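Local coordinates for protein extracellular ligand-binding receptor (Desulfitobacterium hafniense, PDB 4Q6B) that probably serves as the substrate-binding component of an ABC transporter for amino acids, holding leucine in the cleft between its two lobes, at residues D24-I37 / Q280-I294. Numbering follows the deposited sequence. Where two conformers were deposited one is given.
With LEU (leucine), chain B.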
# COMPACT_ATOMS: atom_id res chain seq x y z
N ASP A 24 1.17 -0.54 -13.69
CA ASP A 24 1.90 -0.78 -12.43
C ASP A 24 2.39 -2.22 -12.23
O ASP A 24 2.80 -2.60 -11.11
CB ASP A 24 0.97 -0.39 -11.29
CG ASP A 24 -0.30 -1.23 -11.25
OD1 ASP A 24 -0.51 -2.09 -12.17
OD2 ASP A 24 -1.07 -1.05 -10.29
N LEU A 25 2.29 -3.02 -13.30
CA LEU A 25 2.71 -4.43 -13.28
C LEU A 25 1.95 -5.28 -12.27
O LEU A 25 2.43 -6.34 -11.86
CB LEU A 25 4.24 -4.57 -13.08
CG LEU A 25 5.06 -3.91 -14.18
CD1 LEU A 25 6.58 -3.95 -13.87
CD2 LEU A 25 4.75 -4.56 -15.55
N PHE A 26 0.76 -4.85 -11.88
CA PHE A 26 0.03 -5.60 -10.88
C PHE A 26 -0.44 -6.94 -11.46
O PHE A 26 -0.25 -8.02 -10.86
CB PHE A 26 -1.16 -4.78 -10.40
CG PHE A 26 -1.95 -5.46 -9.35
CD1 PHE A 26 -1.40 -5.73 -8.11
CD2 PHE A 26 -3.29 -5.78 -9.60
CE1 PHE A 26 -2.17 -6.35 -7.15
CE2 PHE A 26 -4.06 -6.42 -8.65
CZ PHE A 26 -3.50 -6.69 -7.41
N ALA A 27 -0.98 -6.89 -12.68
CA ALA A 27 -1.43 -8.10 -13.37
C ALA A 27 -0.30 -9.10 -13.57
O ALA A 27 -0.53 -10.31 -13.43
CB ALA A 27 -2.13 -7.76 -14.73
N GLU A 28 0.90 -8.60 -13.86
CA GLU A 28 2.08 -9.44 -14.05
C GLU A 28 2.43 -10.17 -12.73
O GLU A 28 2.73 -11.37 -12.73
CB GLU A 28 3.26 -8.59 -14.55
CG GLU A 28 3.16 -8.22 -16.03
CD GLU A 28 2.16 -7.08 -16.34
OE1 GLU A 28 1.98 -6.81 -17.55
OE2 GLU A 28 1.61 -6.44 -15.44
N GLY A 29 2.41 -9.47 -11.61
CA GLY A 29 2.74 -10.11 -10.33
C GLY A 29 1.73 -11.19 -9.95
O GLY A 29 2.13 -12.26 -9.47
N LEU A 30 0.44 -10.90 -10.15
CA LEU A 30 -0.63 -11.89 -9.95
C LEU A 30 -0.39 -13.10 -10.84
O LEU A 30 -0.49 -14.26 -10.37
CB LEU A 30 -2.03 -11.35 -10.28
CG LEU A 30 -2.51 -10.10 -9.54
CD1 LEU A 30 -3.79 -9.59 -10.17
CD2 LEU A 30 -2.76 -10.45 -8.05
N GLU A 31 -0.10 -12.87 -12.12
CA GLU A 31 0.02 -13.99 -13.07
C GLU A 31 1.23 -14.88 -12.75
O GLU A 31 1.14 -16.11 -12.80
CB GLU A 31 0.07 -13.45 -14.52
CG GLU A 31 0.33 -14.50 -15.61
CD GLU A 31 0.55 -13.90 -17.00
OE1 GLU A 31 1.67 -13.37 -17.29
OE2 GLU A 31 -0.40 -13.97 -17.81
N LEU A 32 2.33 -14.27 -12.37
CA LEU A 32 3.50 -15.04 -11.92
C LEU A 32 3.16 -15.94 -10.72
O LEU A 32 3.64 -17.06 -10.64
CB LEU A 32 4.66 -14.10 -11.58
CG LEU A 32 6.03 -14.76 -11.45
CD1 LEU A 32 6.62 -15.29 -12.77
CD2 LEU A 32 7.04 -13.81 -10.81
N ALA A 33 2.37 -15.45 -9.77
CA ALA A 33 2.02 -16.28 -8.58
C ALA A 33 1.10 -17.44 -8.92
O ALA A 33 1.27 -18.54 -8.42
CB ALA A 33 1.39 -15.42 -7.53
N VAL A 34 0.11 -17.16 -9.76
CA VAL A 34 -0.80 -18.20 -10.18
C VAL A 34 -0.03 -19.30 -10.91
O VAL A 34 -0.29 -20.51 -10.72
CB VAL A 34 -1.86 -17.60 -11.09
CG1 VAL A 34 -2.69 -18.73 -11.70
CG2 VAL A 34 -2.76 -16.68 -10.28
N GLN A 35 0.94 -18.90 -11.75
CA GLN A 35 1.73 -19.87 -12.52
C GLN A 35 2.55 -20.73 -11.56
O GLN A 35 2.68 -21.96 -11.73
CB GLN A 35 2.75 -19.19 -13.47
CG GLN A 35 2.20 -18.29 -14.57
CD GLN A 35 1.57 -19.03 -15.75
OE1 GLN A 35 1.07 -18.39 -16.69
NE2 GLN A 35 1.59 -20.37 -15.71
N GLU A 36 3.06 -20.09 -10.51
CA GLU A 36 3.86 -20.81 -9.52
C GLU A 36 2.98 -21.82 -8.76
O GLU A 36 3.38 -22.96 -8.56
CB GLU A 36 4.52 -19.81 -8.55
CG GLU A 36 5.27 -20.44 -7.38
CD GLU A 36 6.45 -21.32 -7.81
OE1 GLU A 36 6.76 -22.28 -7.08
OE2 GLU A 36 7.06 -21.06 -8.88
N ILE A 37 1.77 -21.40 -8.41
CA ILE A 37 0.84 -22.25 -7.63
C ILE A 37 0.46 -23.47 -8.47
O ILE A 37 0.53 -24.62 -8.01
CB ILE A 37 -0.41 -21.49 -7.22
CG1 ILE A 37 -0.08 -20.42 -6.15
CG2 ILE A 37 -1.52 -22.45 -6.75
CD1 ILE A 37 0.56 -21.02 -4.91
N GLN A 280 11.50 -6.78 -17.02
CA GLN A 280 11.72 -5.53 -16.30
C GLN A 280 11.58 -5.82 -14.80
O GLN A 280 11.05 -6.88 -14.42
CB GLN A 280 10.72 -4.47 -16.77
CG GLN A 280 9.31 -4.92 -16.66
CD GLN A 280 8.31 -4.03 -17.43
OE1 GLN A 280 8.34 -2.80 -17.33
NE2 GLN A 280 7.41 -4.67 -18.17
N PRO A 281 12.07 -4.91 -13.95
CA PRO A 281 12.02 -5.15 -12.50
C PRO A 281 10.57 -5.14 -11.98
O PRO A 281 9.76 -4.39 -12.52
CB PRO A 281 12.73 -3.93 -11.93
CG PRO A 281 13.53 -3.38 -13.05
CD PRO A 281 12.68 -3.61 -14.25
N PRO A 282 10.28 -5.93 -10.95
CA PRO A 282 8.92 -5.83 -10.41
C PRO A 282 8.72 -4.53 -9.62
O PRO A 282 9.68 -3.99 -9.06
CB PRO A 282 8.81 -7.03 -9.47
CG PRO A 282 10.26 -7.28 -9.03
CD PRO A 282 11.09 -6.95 -10.26
N THR A 283 7.48 -4.05 -9.59
CA THR A 283 7.08 -2.93 -8.74
C THR A 283 6.63 -3.43 -7.35
O THR A 283 6.43 -4.64 -7.15
CB THR A 283 5.88 -2.22 -9.35
OG1 THR A 283 4.82 -3.18 -9.57
CG2 THR A 283 6.25 -1.61 -10.70
N SER A 284 6.46 -2.51 -6.41
CA SER A 284 5.89 -2.86 -5.10
C SER A 284 4.48 -3.48 -5.23
O SER A 284 4.10 -4.36 -4.45
CB SER A 284 5.85 -1.61 -4.22
OG SER A 284 4.94 -0.67 -4.75
N TYR A 285 3.71 -3.02 -6.20
CA TYR A 285 2.37 -3.61 -6.42
C TYR A 285 2.40 -5.03 -7.01
O TYR A 285 1.58 -5.89 -6.62
CB TYR A 285 1.52 -2.68 -7.31
CG TYR A 285 1.41 -1.32 -6.67
CD1 TYR A 285 0.69 -1.13 -5.51
CD2 TYR A 285 2.16 -0.25 -7.17
CE1 TYR A 285 0.63 0.14 -4.89
CE2 TYR A 285 2.13 0.99 -6.57
CZ TYR A 285 1.36 1.18 -5.44
OH TYR A 285 1.35 2.44 -4.86
N ALA A 286 3.37 -5.28 -7.92
CA ALA A 286 3.57 -6.64 -8.43
C ALA A 286 3.89 -7.55 -7.25
O ALA A 286 3.39 -8.69 -7.17
CB ALA A 286 4.73 -6.70 -9.38
N ALA A 287 4.75 -7.06 -6.35
CA ALA A 287 5.14 -7.85 -5.17
C ALA A 287 3.99 -8.11 -4.18
O ALA A 287 3.82 -9.22 -3.69
CB ALA A 287 6.34 -7.16 -4.45
N ALA A 288 3.20 -7.08 -3.90
CA ALA A 288 2.02 -7.21 -3.04
C ALA A 288 0.96 -8.15 -3.65
O ALA A 288 0.37 -8.98 -2.96
CB ALA A 288 1.44 -5.82 -2.75
N GLY A 289 0.74 -8.02 -4.96
CA GLY A 289 -0.15 -8.95 -5.67
C GLY A 289 0.33 -10.39 -5.61
O GLY A 289 -0.46 -11.33 -5.40
N TYR A 290 1.63 -10.59 -5.83
CA TYR A 290 2.22 -11.91 -5.78
C TYR A 290 2.03 -12.51 -4.38
O TYR A 290 1.53 -13.65 -4.23
CB TYR A 290 3.71 -11.83 -6.21
CG TYR A 290 4.41 -13.18 -6.26
CD1 TYR A 290 4.97 -13.74 -5.12
CD2 TYR A 290 4.52 -13.87 -7.45
CE1 TYR A 290 5.65 -14.98 -5.17
CE2 TYR A 290 5.16 -15.10 -7.53
CZ TYR A 290 5.72 -15.66 -6.38
OH TYR A 290 6.36 -16.88 -6.47
N ASP A 291 2.40 -11.76 -3.34
CA ASP A 291 2.25 -12.31 -1.99
C ASP A 291 0.76 -12.57 -1.67
O ASP A 291 0.46 -13.57 -0.95
CB ASP A 291 2.84 -11.39 -0.91
CG ASP A 291 4.34 -11.64 -0.69
OD1 ASP A 291 4.95 -12.55 -1.30
OD2 ASP A 291 4.92 -10.88 0.12
N ALA A 292 -0.15 -11.78 -2.23
CA ALA A 292 -1.56 -11.99 -1.88
C ALA A 292 -2.04 -13.32 -2.44
O ALA A 292 -2.79 -14.03 -1.81
CB ALA A 292 -2.44 -10.86 -2.43
N VAL A 293 -1.67 -13.61 -3.68
CA VAL A 293 -2.06 -14.86 -4.33
C VAL A 293 -1.42 -16.03 -3.58
O VAL A 293 -2.10 -17.02 -3.29
CB VAL A 293 -1.65 -14.91 -5.83
CG1 VAL A 293 -1.79 -16.34 -6.41
CG2 VAL A 293 -2.48 -13.93 -6.65
N ILE A 294 -0.15 -15.90 -3.22
CA ILE A 294 0.53 -17.04 -2.59
C ILE A 294 -0.09 -17.29 -1.20
O ILE A 294 -0.31 -18.46 -0.80
CB ILE A 294 2.04 -16.84 -2.47
CG1 ILE A 294 2.72 -16.70 -3.85
CG2 ILE A 294 2.68 -18.05 -1.74
CD1 ILE A 294 2.50 -17.84 -4.78
N LEU B . -2.67 3.78 -0.66
CA LEU B . -3.69 4.38 -1.53
C LEU B . -5.06 4.28 -0.90
O LEU B . -6.04 4.79 -1.43
CB LEU B . -3.67 3.66 -2.89
CG LEU B . -2.32 4.05 -3.48
CD1 LEU B . -1.59 2.85 -4.01
CD2 LEU B . -2.40 5.15 -4.54
OXT LEU B . -5.18 3.70 0.19
O HOH W 1 7.54 -17.91 -9.29
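The Phe26 ring presents its edge to Tyr285 O, in plane, with CD1 3.3 Å from that oxygen, while Leu30 CG lies over one face, offset toward the rim, and Trp17 stacks with the ring. The Tyr290 ring likewise turns an edge to Gly29 O, and its CG stands anti to the backbone N (chi1 -177°), which carries the ring as a knob into the hole formed by Gly29, Leu32, Ala33 and Glu36. This is a near-parallel helix pair in the periplasmic binding protein fold, helices 26-37 and 284-294 crossing at -32° with axes 7.2 Å apart. Glycines permit that closeness: Gly29 CA approaches Ala286 O to 3.5 Å in a CA-H...O contact, and Phe26 CE1 rests 3.6 Å from Gly289 CA. At the N-terminal ends, Thr283 OG1 donates to Asp24 O (2.6 Å) and, as N-cap, accepts from Ala286 N. A valine in place of Thr283 would probably leave both Asp24 O and Ala286 N without this partner, loosening the helix start beside Tyr285, whose OH meets the bound leucine. Farther along, Ala33 CB presses tightly on Val293 CG1, at 3.5 Å, and one water bridges Glu36 OE2 and Tyr290 OH.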